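Long-range contacts in endo-b-1,4-glucanase (Nasutitermes takasagoensis, PDB 1KS8), which probably hydrolyses internal beta-1,4-glucosidic linkages in cellulose, lichenin and cereal beta-glucans, as a family 9 glycoside hydrolase: residues Tyr280-Ile285 with Ser325-Phe330; Lys293-Ile298 with Gly393-Asn398; His306-Ala311 with Thr333-Ala338. All coordinates share one frame; numbering follows the deposited sequence.

Contact 1. Residues Tyr280-Ile285 with Ser325-Phe330; sequences YVNYLI and SSYRQF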
loop_
_atom_site.group_PDB
_atom_site.type_symbol
_atom_site.label_atom_id
_atom_site.label_comp_id
_atom_site.label_asym_id
_atom_site.label_seq_id
_atom_site.Cartn_x
_atom_site.Cartn_y
_atom_site.Cartn_z
ATOM N N TYR A 280 5.543 17.335 -13.025
ATOM C CA TYR A 280 5.351 17.019 -11.614
ATOM C C TYR A 280 6.668 16.689 -10.919
ATOM O O TYR A 280 6.967 17.226 -9.852
ATOM C CB TYR A 280 4.385 15.840 -11.464
ATOM C CG TYR A 280 4.217 15.376 -10.033
ATOM C CD1 TYR A 280 3.667 16.217 -9.067
ATOM C CD2 TYR A 280 4.623 14.100 -9.645
ATOM C CE1 TYR A 280 3.527 15.798 -7.740
ATOM C CE2 TYR A 280 4.488 13.671 -8.322
ATOM C CZ TYR A 280 3.941 14.526 -7.379
ATOM O OH TYR A 280 3.822 14.114 -6.070
ATOM N N VAL A 281 7.452 15.798 -11.518
ATOM C CA VAL A 281 8.726 15.417 -10.923
ATOM C C VAL A 281 9.668 16.609 -10.803
ATOM O O VAL A 281 10.293 16.803 -9.759
ATOM C CB VAL A 281 9.411 14.296 -11.735
ATOM C CG1 VAL A 281 10.793 14.012 -11.161
ATOM C CG2 VAL A 281 8.561 13.029 -11.689
ATOM N N ASN A 282 9.769 17.409 -11.861
ATOM C CA ASN A 282 10.642 18.577 -11.835
ATOM C C ASN A 282 10.221 19.508 -10.708
ATOM O O ASN A 282 11.063 20.084 -10.020
ATOM C CB ASN A 282 10.591 19.316 -13.176
ATOM C CG ASN A 282 11.285 18.551 -14.292
ATOM O OD1 ASN A 282 11.166 18.904 -15.469
ATOM N ND2 ASN A 282 12.019 17.504 -13.930
ATOM N N TYR A 283 8.913 19.648 -10.518
ATOM C CA TYR A 283 8.386 20.493 -9.456
ATOM C C TYR A 283 8.830 19.983 -8.088
ATOM O O TYR A 283 9.260 20.758 -7.235
ATOM C CB TYR A 283 6.858 20.530 -9.496
ATOM C CG TYR A 283 6.274 21.168 -8.260
ATOM C CD1 TYR A 283 6.399 22.538 -8.039
ATOM C CD2 TYR A 283 5.673 20.391 -7.272
ATOM C CE1 TYR A 283 5.947 23.120 -6.861
ATOM C CE2 TYR A 283 5.216 20.963 -6.088
ATOM C CZ TYR A 283 5.360 22.325 -5.889
ATOM O OH TYR A 283 4.939 22.892 -4.709
ATOM N N LEU A 284 8.711 18.676 -7.874
ATOM C CA LEU A 284 9.110 18.092 -6.600
ATOM C C LEU A 284 10.587 18.334 -6.318
ATOM O O LEU A 284 10.958 18.759 -5.227
ATOM C CB LEU A 284 8.841 16.584 -6.590
ATOM C CG LEU A 284 7.385 16.115 -6.592
ATOM C CD1 LEU A 284 7.359 14.593 -6.618
ATOM C CD2 LEU A 284 6.656 16.645 -5.356
ATOM N N ILE A 285 11.426 18.061 -7.310
ATOM C CA ILE A 285 12.865 18.230 -7.165
ATOM C C ILE A 285 13.291 19.680 -6.964
ATOM O O ILE A 285 14.081 19.990 -6.069
ATOM C CB ILE A 285 13.610 17.667 -8.399
ATOM C CG1 ILE A 285 13.376 16.157 -8.490
ATOM C CG2 ILE A 285 15.099 17.989 -8.314
ATOM C CD1 ILE A 285 14.042 15.490 -9.675
ATOM N N SER A 325 19.019 9.533 -15.065
ATOM C CA SER A 325 20.062 9.662 -14.053
ATOM C C SER A 325 19.688 10.565 -12.882
ATOM O O SER A 325 19.825 10.173 -11.721
ATOM C CB SER A 325 21.359 10.164 -14.693
ATOM O OG SER A 325 21.877 9.200 -15.591
ATOM N N SER A 326 19.214 11.770 -13.181
ATOM C CA SER A 326 18.846 12.713 -12.133
ATOM C C SER A 326 17.628 12.263 -11.331
ATOM O O SER A 326 17.587 12.428 -10.113
ATOM C CB SER A 326 18.600 14.105 -12.730
ATOM O OG SER A 326 17.555 14.088 -13.684
ATOM N N TYR A 327 16.639 11.693 -12.012
ATOM C CA TYR A 327 15.431 11.224 -11.340
ATOM C C TYR A 327 15.744 10.058 -10.405
ATOM O O TYR A 327 15.257 10.007 -9.274
ATOM C CB TYR A 327 14.383 10.799 -12.373
ATOM C CG TYR A 327 13.624 11.945 -13.014
ATOM C CD1 TYR A 327 14.038 13.272 -12.858
ATOM C CD2 TYR A 327 12.490 11.697 -13.785
ATOM C CE1 TYR A 327 13.337 14.321 -13.456
ATOM C CE2 TYR A 327 11.785 12.735 -14.385
ATOM C CZ TYR A 327 12.211 14.040 -14.219
ATOM O OH TYR A 327 11.504 15.058 -14.817
ATOM N N ARG A 328 16.558 9.122 -10.880
ATOM C CA ARG A 328 16.939 7.970 -10.072
ATOM C C ARG A 328 17.768 8.410 -8.872
ATOM O O ARG A 328 17.593 7.901 -7.763
ATOM C CB ARG A 328 17.729 6.974 -10.923
ATOM C CG ARG A 328 16.855 6.208 -11.898
ATOM C CD ARG A 328 17.668 5.473 -12.951
ATOM N NE ARG A 328 16.803 4.646 -13.786
ATOM C CZ ARG A 328 17.153 4.123 -14.957
ATOM N NH1 ARG A 328 18.363 4.339 -15.456
ATOM N NH2 ARG A 328 16.286 3.373 -15.628
ATOM N N GLN A 329 18.669 9.360 -9.093
ATOM C CA GLN A 329 19.511 9.867 -8.018
ATOM C C GLN A 329 18.657 10.548 -6.953
ATOM O O GLN A 329 18.837 10.306 -5.757
ATOM C CB GLN A 329 20.530 10.867 -8.569
ATOM C CG GLN A 329 21.439 11.487 -7.511
ATOM C CD GLN A 329 22.501 10.528 -7.001
ATOM O OE1 GLN A 329 23.251 10.852 -6.079
ATOM N NE2 GLN A 329 22.578 9.347 -7.601
ATOM N N PHE A 330 17.720 11.392 -7.378
ATOM C CA PHE A 330 16.883 12.083 -6.410
ATOM C C PHE A 330 16.028 11.090 -5.635
ATOM O O PHE A 330 15.871 11.213 -4.420
ATOM C CB PHE A 330 15.974 13.114 -7.079
ATOM C CG PHE A 330 15.369 14.084 -6.104
ATOM C CD1 PHE A 330 16.000 15.292 -5.822
ATOM C CD2 PHE A 330 14.216 13.752 -5.403
ATOM C CE1 PHE A 330 15.491 16.152 -4.849
ATOM C CE2 PHE A 330 13.700 14.603 -4.429
ATOM C CZ PHE A 330 14.341 15.806 -4.151
#
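Tyr-327, Ile-285 and Phe-330 make up most of this contact between two helices. The axes of 280-285 and 325-330 come no closer than 11.5 Å and run at 52° to each other. Large side chains fill this wide spacing.

The ring of Tyr-327 reaches across to Val-281. Val-281 CG1 lies over the middle of one ring face, 3.4 Å from the centroid of the Tyr-327 ring. This is a CH-pi contact, made almost straight down the ring normal. With CG1 anti to the backbone N (chi1 175°), that branch is the one set over the ring. At the phenol end, Asn-282 ND2 lies 2.7 Å from Tyr-327 OH, at the ring edge and near its plane. The amide plane of Asn-282 is turned 71° from the ring.

Ile-285 meets both aromatic residues. Its tip, CD1, is 3.9 Å from Tyr-327 CD1 and comes to that ring obliquely. Its CG1 lies over one face of Phe-330, offset toward the rim, 3.7 Å from Phe-330 CG. This is a second CH-pi contact. The other branch, CG2, is 3.8 Å from Phe-330 CD1. The side chains of Ile-285 and Phe-330 lie alongside one another, pointing opposite ways.

Val-281 and Tyr-327 are buried, while Ile-285 and Phe-330 are partly exposed. The contact joins helix 271-286 to helix 324-341. Helix 303-319, which lies between them in sequence, packs against both. Its Met-314 touches Val-281 and Phe-330, and its Ala-310 touches Leu-284.

Contact 2. Residues Lys293-Ile298 with Gly393-Asn398; sequences KGLLYI and GGPDQN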
loop_
_atom_site.group_PDB
_atom_site.type_symbol
_atom_site.label_atom_id
_atom_site.label_comp_id
_atom_site.label_asym_id
_atom_site.label_seq_id
_atom_site.Cartn_x
_atom_site.Cartn_y
_atom_site.Cartn_z
ATOM N N LYS A 293 17.403 19.030 5.857
ATOM C CA LYS A 293 18.263 17.912 5.493
ATOM C C LYS A 293 17.923 17.247 4.159
ATOM O O LYS A 293 18.516 16.231 3.799
ATOM C CB LYS A 293 18.291 16.883 6.627
ATOM C CG LYS A 293 19.004 17.418 7.868
ATOM C CD LYS A 293 19.113 16.390 8.981
ATOM C CE LYS A 293 19.891 16.963 10.157
ATOM N NZ LYS A 293 20.031 15.997 11.282
ATOM N N GLY A 294 16.964 17.816 3.431
ATOM C CA GLY A 294 16.634 17.284 2.118
ATOM C C GLY A 294 15.423 16.401 1.897
ATOM O O GLY A 294 15.173 15.992 0.763
ATOM N N LEU A 295 14.671 16.094 2.946
ATOM C CA LEU A 295 13.497 15.247 2.781
ATOM C C LEU A 295 12.315 16.024 2.207
ATOM O O LEU A 295 12.000 17.116 2.676
ATOM C CB LEU A 295 13.082 14.642 4.127
ATOM C CG LEU A 295 11.803 13.797 4.122
ATOM C CD1 LEU A 295 12.071 12.479 3.414
ATOM C CD2 LEU A 295 11.336 13.547 5.552
ATOM N N LEU A 296 11.672 15.471 1.184
ATOM C CA LEU A 296 10.493 16.114 0.611
ATOM C C LEU A 296 9.452 16.163 1.724
ATOM O O LEU A 296 9.165 15.141 2.343
ATOM C CB LEU A 296 9.933 15.284 -0.548
ATOM C CG LEU A 296 10.665 15.328 -1.889
ATOM C CD1 LEU A 296 10.122 14.239 -2.801
ATOM C CD2 LEU A 296 10.481 16.699 -2.526
ATOM N N TYR A 297 8.894 17.338 1.995
ATOM C CA TYR A 297 7.878 17.448 3.039
ATOM C C TYR A 297 6.565 17.809 2.365
ATOM O O TYR A 297 6.260 18.982 2.138
ATOM C CB TYR A 297 8.264 18.505 4.077
ATOM C CG TYR A 297 7.400 18.446 5.316
ATOM C CD1 TYR A 297 6.239 19.213 5.423
ATOM C CD2 TYR A 297 7.706 17.566 6.358
ATOM C CE1 TYR A 297 5.404 19.103 6.536
ATOM C CE2 TYR A 297 6.878 17.449 7.470
ATOM C CZ TYR A 297 5.730 18.216 7.552
ATOM O OH TYR A 297 4.906 18.081 8.648
ATOM N N ILE A 298 5.793 16.776 2.050
ATOM C CA ILE A 298 4.525 16.924 1.355
ATOM C C ILE A 298 3.320 17.122 2.273
ATOM O O ILE A 298 2.388 17.850 1.932
ATOM C CB ILE A 298 4.323 15.704 0.425
ATOM C CG1 ILE A 298 5.410 15.723 -0.656
ATOM C CG2 ILE A 298 2.937 15.724 -0.197
ATOM C CD1 ILE A 298 5.558 14.432 -1.422
ATOM N N GLY A 393 5.896 7.270 10.292
ATOM C CA GLY A 393 5.483 8.552 9.747
ATOM C C GLY A 393 6.711 9.403 9.488
ATOM O O GLY A 393 6.865 9.983 8.412
ATOM N N GLY A 394 7.589 9.494 10.482
ATOM C CA GLY A 394 8.808 10.252 10.293
ATOM C C GLY A 394 8.959 11.531 11.084
ATOM O O GLY A 394 8.187 11.808 12.000
ATOM N N PRO A 395 9.966 12.343 10.731
ATOM C CA PRO A 395 10.262 13.618 11.390
ATOM C C PRO A 395 9.359 14.752 10.930
ATOM O O PRO A 395 8.591 14.606 9.974
ATOM C CB PRO A 395 11.716 13.856 11.010
ATOM C CG PRO A 395 11.741 13.368 9.593
ATOM C CD PRO A 395 10.946 12.068 9.662
ATOM N N ASP A 396 9.444 15.885 11.620
ATOM C CA ASP A 396 8.639 17.033 11.236
ATOM C C ASP A 396 9.354 17.809 10.134
ATOM O O ASP A 396 10.389 17.370 9.624
ATOM C CB ASP A 396 8.337 17.943 12.441
ATOM C CG ASP A 396 9.578 18.586 13.040
ATOM O OD1 ASP A 396 10.648 18.584 12.402
ATOM O OD2 ASP A 396 9.469 19.117 14.165
ATOM N N GLN A 397 8.801 18.959 9.767
ATOM C CA GLN A 397 9.367 19.773 8.697
ATOM C C GLN A 397 10.786 20.284 8.943
ATOM O O GLN A 397 11.424 20.810 8.031
ATOM C CB GLN A 397 8.437 20.950 8.396
ATOM C CG GLN A 397 8.314 21.955 9.526
ATOM C CD GLN A 397 7.319 23.055 9.209
ATOM O OE1 GLN A 397 7.355 23.647 8.130
ATOM N NE2 GLN A 397 6.427 23.338 10.151
ATOM N N ASN A 398 11.281 20.126 10.167
ATOM C CA ASN A 398 12.631 20.571 10.497
ATOM C C ASN A 398 13.531 19.414 10.919
ATOM O O ASN A 398 14.522 19.611 11.625
ATOM C CB ASN A 398 12.589 21.631 11.602
ATOM C CG ASN A 398 11.989 22.939 11.126
ATOM O OD1 ASN A 398 12.452 23.523 10.147
ATOM N ND2 ASN A 398 10.958 23.410 11.820
HETATM O O HOH W 1 6.120 19.704 10.660
#
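Tyr-297 and Gln-397 bring two irregular loops together, with their CA atoms 6.3 Å apart and no hydrogen bond running directly from one segment to the other. The ring of Tyr-297 carries most of the contact. Its CG is anti to the backbone N (chi1 -168°), and one ring face is turned to the backbone of Gln-397. Gln-397 CB lies over the ring centre, 3.8 Å from the centroid of Tyr-297. This is a CH-pi contact almost exactly on the ring normal. The main chain of Gln-397 comes closer still, with its N 3.4 Å from Tyr-297 CE2.

Water 1 bridges the two loops. It accepts the N-H of Gln-397 at 2.9 Å from N, and it is also hydrogen-bonded to Tyr-297 OH at 2.9 Å. An alanine here in place of Tyr-297 removes the ring and its hydroxyl, which would probably leave a gap over Gln-397 CB and break the water bridge between the loops.

Leu-295 and Pro-395 meet tip to tip, with Leu-295 CD2 4.1 Å from Pro-395 CG. Tyr-337 of helix 324-341 touches both of these side chains.

The turn after Pro-395 is held from within. Asp-396 OD1 accepts from Asn-398 N at 2.8 Å, which makes an Asx turn. The same oxygen also accepts from Asn-400 N. Pro-395 lies about 11 Å, side chain to side chain, from the predicted active-site residues Asp-403 and Glu-412. The polar link between the two segments goes through a water, and just past 393-398 Asp-399 OD2 accepts from Lys-293 N. The join is therefore mainly apolar and CH-pi.

Contact 3. Residues His306-Ala311 with Thr333-Ala338; sequences HAANAA and TQIDYA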
loop_
_atom_site.group_PDB
_atom_site.type_symbol
_atom_site.label_atom_id
_atom_site.label_comp_id
_atom_site.label_asym_id
_atom_site.label_seq_id
_atom_site.Cartn_x
_atom_site.Cartn_y
_atom_site.Cartn_z
ATOM N N HIS A 306 5.001 9.733 1.893
ATOM C CA HIS A 306 4.833 10.631 0.758
ATOM C C HIS A 306 6.136 10.785 -0.018
ATOM O O HIS A 306 6.126 10.809 -1.248
ATOM C CB HIS A 306 4.334 12.008 1.216
ATOM C CG HIS A 306 2.885 12.031 1.601
ATOM N ND1 HIS A 306 1.877 11.691 0.724
ATOM C CD2 HIS A 306 2.276 12.366 2.762
ATOM C CE1 HIS A 306 0.709 11.814 1.331
ATOM N NE2 HIS A 306 0.924 12.223 2.569
ATOM N N ALA A 307 7.257 10.887 0.694
ATOM C CA ALA A 307 8.555 11.032 0.035
ATOM C C ALA A 307 8.922 9.759 -0.726
ATOM O O ALA A 307 9.461 9.821 -1.834
ATOM C CB ALA A 307 9.631 11.360 1.061
ATOM N N ALA A 308 8.626 8.601 -0.139
ATOM C CA ALA A 308 8.931 7.337 -0.799
ATOM C C ALA A 308 8.009 7.118 -2.002
ATOM O O ALA A 308 8.427 6.559 -3.014
ATOM C CB ALA A 308 8.807 6.183 0.187
ATOM N N ASN A 309 6.752 7.545 -1.897
ATOM C CA ASN A 309 5.822 7.401 -3.014
ATOM C C ASN A 309 6.312 8.256 -4.175
ATOM O O ASN A 309 6.261 7.838 -5.331
ATOM C CB ASN A 309 4.412 7.852 -2.618
ATOM C CG ASN A 309 3.701 6.843 -1.742
ATOM O OD1 ASN A 309 4.268 5.815 -1.374
ATOM N ND2 ASN A 309 2.447 7.132 -1.404
ATOM N N ALA A 310 6.777 9.460 -3.859
ATOM C CA ALA A 310 7.293 10.359 -4.881
ATOM C C ALA A 310 8.529 9.717 -5.505
ATOM O O ALA A 310 8.716 9.770 -6.723
ATOM C CB ALA A 310 7.646 11.709 -4.269
ATOM N N ALA A 311 9.366 9.105 -4.673
ATOM C CA ALA A 311 10.572 8.449 -5.168
ATOM C C ALA A 311 10.201 7.365 -6.176
ATOM O O ALA A 311 10.862 7.214 -7.205
ATOM C CB ALA A 311 11.367 7.843 -4.011
ATOM N N THR A 333 17.944 9.643 -2.883
ATOM C CA THR A 333 18.174 10.489 -1.714
ATOM C C THR A 333 17.003 10.407 -0.738
ATOM O O THR A 333 17.193 10.495 0.474
ATOM C CB THR A 333 18.390 11.980 -2.081
ATOM O OG1 THR A 333 17.185 12.528 -2.629
ATOM C CG2 THR A 333 19.527 12.126 -3.082
ATOM N N GLN A 334 15.794 10.239 -1.263
ATOM C CA GLN A 334 14.619 10.159 -0.405
ATOM C C GLN A 334 14.595 8.839 0.348
ATOM O O GLN A 334 14.339 8.807 1.553
ATOM C CB GLN A 334 13.350 10.339 -1.240
ATOM C CG GLN A 334 13.309 11.687 -1.943
ATOM C CD GLN A 334 13.432 12.848 -0.970
ATOM O OE1 GLN A 334 12.534 13.098 -0.173
ATOM N NE2 GLN A 334 14.556 13.556 -1.028
ATOM N N ILE A 335 14.867 7.747 -0.358
ATOM C CA ILE A 335 14.905 6.444 0.286
ATOM C C ILE A 335 16.053 6.448 1.299
ATOM O O ILE A 335 15.900 5.976 2.425
ATOM C CB ILE A 335 15.118 5.316 -0.748
ATOM C CG1 ILE A 335 13.941 5.284 -1.731
ATOM C CG2 ILE A 335 15.273 3.975 -0.043
ATOM C CD1 ILE A 335 12.576 5.110 -1.078
ATOM N N ASP A 336 17.197 7.003 0.905
ATOM C CA ASP A 336 18.345 7.057 1.802
ATOM C C ASP A 336 18.078 7.891 3.051
ATOM O O ASP A 336 18.652 7.626 4.109
ATOM C CB ASP A 336 19.578 7.582 1.064
ATOM C CG ASP A 336 20.166 6.555 0.115
ATOM O OD1 ASP A 336 19.688 5.400 0.121
ATOM O OD2 ASP A 336 21.108 6.895 -0.633
ATOM N N TYR A 337 17.222 8.902 2.941
ATOM C CA TYR A 337 16.903 9.695 4.117
ATOM C C TYR A 337 16.167 8.775 5.089
ATOM O O TYR A 337 16.472 8.746 6.280
ATOM C CB TYR A 337 16.026 10.901 3.763
ATOM C CG TYR A 337 15.682 11.754 4.965
ATOM C CD1 TYR A 337 14.753 11.318 5.911
ATOM C CD2 TYR A 337 16.315 12.981 5.181
ATOM C CE1 TYR A 337 14.463 12.078 7.040
ATOM C CE2 TYR A 337 16.032 13.749 6.309
ATOM C CZ TYR A 337 15.106 13.291 7.234
ATOM O OH TYR A 337 14.825 14.033 8.358
ATOM N N ALA A 338 15.204 8.013 4.575
ATOM C CA ALA A 338 14.444 7.099 5.417
ATOM C C ALA A 338 15.346 6.060 6.071
ATOM O O ALA A 338 15.091 5.624 7.195
ATOM C CB ALA A 338 13.365 6.399 4.594
#
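In Gln-334 chi1 puts CG beside the backbone N, the bend at chi2 places CD, and the turn of the amide about chi3 (-68°) brings OE1 to 3.6 Å from Ala-307 CB. In Ile-335, CG1 stands anti to the carbonyl carbon (chi1 -62°), and the bend at chi2 brings CD1 up to Ala-308 and Ala-311.

There CD1 meets two methyl groups. Ala-308 CB is 4.1 Å from Ile-335 CD1, and Ala-311 CB is 4.2 Å from the same atom. Ala-311 CB is also 4.2 Å from Gln-334 CB. Gln-334 CB in turn lies 4.0 Å from Ala-307 O, so it passes near the backbone of the facing helix.

The short axes run in broadly opposite directions, 148° apart, and approach to 8.9 Å. The facing residues of 306-311 are alanines, which allow this close approach. Helix 303-319 and helix 324-341 follow each other in the chain and form a helical hairpin. The catalytic domain has the (alpha/alpha)6 fold, built from paired helices. Helix 415-430 packs against the same region, where Phe-421 touches Ala-308 and Leu-425 touches Ile-335.

All five touching residues are buried, so the amide of Gln-334 needs partners. Its NE2 donates to Thr-333 OG1 at 3.2 Å, close to the amide plane. NE2 also bonds to Gly-294 O, and OE1 takes the N-H of Leu-296. The amide is thus bonded at both of its polar atoms, which would tend to fix its rotation. No hydrogen bond joins the two segments. The helices meet by apolar packing, and the buried amide beside Ala-307 spends its hydrogen bonds chiefly on the loop 293-298.

From the N terminus, the segments come in the order 280-285, 293-298, 306-311, 325-330, 333-338 and 393-398. Contact 1 closes the first loop, from helix 271-286 to the start of helix 324-341. Contact 2 closes the widest one, across 94 intervening residues, and joins two loops of the fold. Contact 3 closes the shortest, and both its segments fall between those of contact 2. Contact 1 crosses the other two. Contacts 1 and 3 share helix 324-341. Leu-296 packs on Leu-284 and Phe-330, which brings contact 2 against contact 1. Gln-334 of contact 3 bonds to the backbone of 293-298 and Tyr-337 packs on Pro-395, so the contacts tie helices 271-286, 303-319 and 324-341 to both loops.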